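Putative Zn-dependent Alcohol Dehydrogenase (Rhodobacter sphaeroides, PDB 3IV6) binds S-adenosylmethionine in a Rossmann-like domain and is probably a methyltransferase, despite its provisional name as a zinc-dependent alcohol dehydrogenase. Local coordinates at residues I60-E65 against L87-V92. Sequence-based numbering, arbitrary orientation.
Sequences IEKALE and LADRCV
Glu61 O, which accepts the helical hydrogen bond from Glu65 N at 3.0 Å, also sits over one face of the Arg90 guanidinium. Above it the side chains of Glu61 and Arg90 cross nearly at a right angle. The Glu61 carboxylate is salt-bridged through OE1 to NE of Arg57, one turn earlier in the helix, whereas Glu61 OE2 stays 4.4 Å from Arg90 NE, too far for a salt bridge though probably still attractive. The closer touch is between a methylene and a nitrogen: Glu61 CG lies 3.9 Å from Arg90 NE, and the carboxylate and guanidinium planes are turned 56° apart. A first torsion that sets CG anti to the backbone N (chi1 -173°) brings this methylene up to the arginine. Arginine suits the loop because its extended aliphatic part passes slantwise over Leu64 while its charged end reaches the acidic helix flank: Arg90 CD is 3.8 Å from Leu64 CD1, and Arg90 NH1 is equally close to Leu64 CB. The other methyl of Leu64, CD2, approaches the carbonyl O of Cys91 at 3.6 Å and CB of Val92 at 3.9 Å, so one branched residue fills the angle between arginine and valine. Deeper in, Ile60 CG2 meets Leu87 CD1 at 4.1 Å, the two side chains crossing nearly perpendicularly, and Ile60 and Leu64 also rest on Val72 and Val70 of strand 69-74. Helix 57-65 is thus joined to the loop carrying the chain from helix 77-86 into edge strand 93-96, an apolar seam bordered by charged side chains between successive beta-alpha-beta units of a Rossmann-like fold, as in class I methyltransferases.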
loop_
_atom_site.group_PDB
_atom_site.type_symbol
_atom_site.label_atom_id
_atom_site.label_comp_id
_atom_site.label_asym_id
_atom_site.label_seq_id
_atom_site.Cartn_x
_atom_site.Cartn_y
_atom_site.Cartn_z
ATOM N N ILE A 60 -2.628 -6.957 -11.132
ATOM C CA ILE A 60 -2.178 -6.322 -12.351
ATOM C C ILE A 60 -2.490 -7.214 -13.547
ATOM O O ILE A 60 -2.871 -6.734 -14.606
ATOM C CB ILE A 60 -0.683 -5.964 -12.234
ATOM C CG1 ILE A 60 -0.508 -4.789 -11.250
ATOM C CG2 ILE A 60 -0.062 -5.671 -13.600
ATOM C CD1 ILE A 60 0.807 -4.846 -10.368
ATOM N N GLU A 61 -2.373 -8.523 -13.364
ATOM C CA GLU A 61 -2.529 -9.465 -14.474
ATOM C C GLU A 61 -4.002 -9.605 -14.914
ATOM O O GLU A 61 -4.272 -9.776 -16.100
ATOM C CB GLU A 61 -1.916 -10.803 -14.091
ATOM C CG GLU A 61 -1.829 -11.846 -15.177
ATOM C CD GLU A 61 -0.985 -13.045 -14.723
ATOM O OE1 GLU A 61 -0.259 -12.920 -13.693
ATOM O OE2 GLU A 61 -1.032 -14.103 -15.398
ATOM N N LYS A 62 -4.947 -9.521 -13.972
ATOM C CA LYS A 62 -6.366 -9.491 -14.309
ATOM C C LYS A 62 -6.750 -8.182 -15.007
ATOM O O LYS A 62 -7.603 -8.170 -15.899
ATOM C CB LYS A 62 -7.253 -9.719 -13.085
ATOM C CG LYS A 62 -7.238 -11.145 -12.564
ATOM C CD LYS A 62 -7.387 -12.194 -13.654
ATOM C CE LYS A 62 -7.655 -13.577 -13.041
ATOM N NZ LYS A 62 -8.369 -14.553 -13.914
ATOM N N ALA A 63 -6.111 -7.088 -14.605
ATOM C CA ALA A 63 -6.287 -5.800 -15.261
ATOM C C ALA A 63 -5.919 -5.875 -16.712
ATOM O O ALA A 63 -6.642 -5.343 -17.551
ATOM C CB ALA A 63 -5.433 -4.784 -14.628
ATOM N N LEU A 64 -4.762 -6.466 -17.016
ATOM C CA LEU A 64 -4.344 -6.587 -18.416
ATOM C C LEU A 64 -5.282 -7.532 -19.168
ATOM O O LEU A 64 -5.657 -7.268 -20.302
ATOM C CB LEU A 64 -2.900 -7.056 -18.547
ATOM C CG LEU A 64 -1.808 -6.194 -17.894
ATOM C CD1 LEU A 64 -0.541 -7.019 -17.577
ATOM C CD2 LEU A 64 -1.460 -4.917 -18.707
ATOM N N GLU A 65 -5.688 -8.622 -18.535
ATOM C CA GLU A 65 -6.549 -9.593 -19.208
ATOM C C GLU A 65 -7.943 -8.984 -19.555
ATOM O O GLU A 65 -8.527 -9.295 -20.564
ATOM C CB GLU A 65 -6.635 -10.851 -18.345
ATOM C CG GLU A 65 -7.397 -12.037 -18.934
ATOM C CD GLU A 65 -7.635 -13.162 -17.887
ATOM O OE1 GLU A 65 -8.463 -14.082 -18.136
ATOM O OE2 GLU A 65 -6.991 -13.119 -16.806
ATOM N N LEU A 87 6.059 -10.711 -16.187
ATOM C CA LEU A 87 5.150 -10.278 -17.255
ATOM C C LEU A 87 5.887 -9.927 -18.539
ATOM O O LEU A 87 5.566 -8.930 -19.183
ATOM C CB LEU A 87 4.377 -9.042 -16.796
ATOM C CG LEU A 87 3.510 -9.213 -15.550
ATOM C CD1 LEU A 87 3.021 -7.877 -15.047
ATOM C CD2 LEU A 87 2.332 -10.136 -15.859
ATOM N N ALA A 88 6.882 -10.725 -18.907
ATOM C CA ALA A 88 7.783 -10.305 -19.970
ATOM C C ALA A 88 7.087 -10.402 -21.331
ATOM O O ALA A 88 7.432 -9.706 -22.296
ATOM C CB ALA A 88 9.079 -11.120 -19.926
ATOM N N ASP A 89 6.076 -11.252 -21.394
ATOM C CA ASP A 89 5.355 -11.450 -22.637
ATOM C C ASP A 89 4.214 -10.447 -22.796
ATOM O O ASP A 89 3.772 -10.182 -23.918
ATOM C CB ASP A 89 4.831 -12.891 -22.737
ATOM C CG ASP A 89 4.034 -13.320 -21.500
ATOM O OD1 ASP A 89 4.110 -12.635 -20.447
ATOM O OD2 ASP A 89 3.328 -14.353 -21.581
ATOM N N ARG A 90 3.741 -9.886 -21.682
ATOM C CA ARG A 90 2.642 -8.919 -21.739
ATOM C C ARG A 90 3.083 -7.495 -22.077
ATOM O O ARG A 90 4.241 -7.115 -21.901
ATOM C CB ARG A 90 1.835 -8.958 -20.456
ATOM C CG ARG A 90 1.042 -10.251 -20.333
ATOM C CD ARG A 90 0.466 -10.423 -18.947
ATOM N NE ARG A 90 -0.618 -11.398 -18.871
ATOM C CZ ARG A 90 -1.768 -11.315 -19.546
ATOM N NH1 ARG A 90 -2.000 -10.307 -20.400
ATOM N NH2 ARG A 90 -2.688 -12.265 -19.373
ATOM N N CYS A 91 2.145 -6.720 -22.595
ATOM C CA CYS A 91 2.371 -5.310 -22.875
ATOM C C CYS A 91 1.880 -4.417 -21.708
ATOM O O CYS A 91 0.680 -4.237 -21.483
ATOM C CB CYS A 91 1.692 -4.925 -24.204
ATOM S SG CYS A 91 1.611 -3.136 -24.576
ATOM N N VAL A 92 2.816 -3.860 -20.965
ATOM C CA VAL A 92 2.491 -3.122 -19.764
ATOM C C VAL A 92 3.650 -2.192 -19.459
ATOM O O VAL A 92 4.798 -2.519 -19.727
ATOM C CB VAL A 92 2.349 -4.056 -18.566
ATOM C CG1 VAL A 92 3.673 -4.712 -18.255
ATOM C CG2 VAL A 92 1.910 -3.287 -17.357
#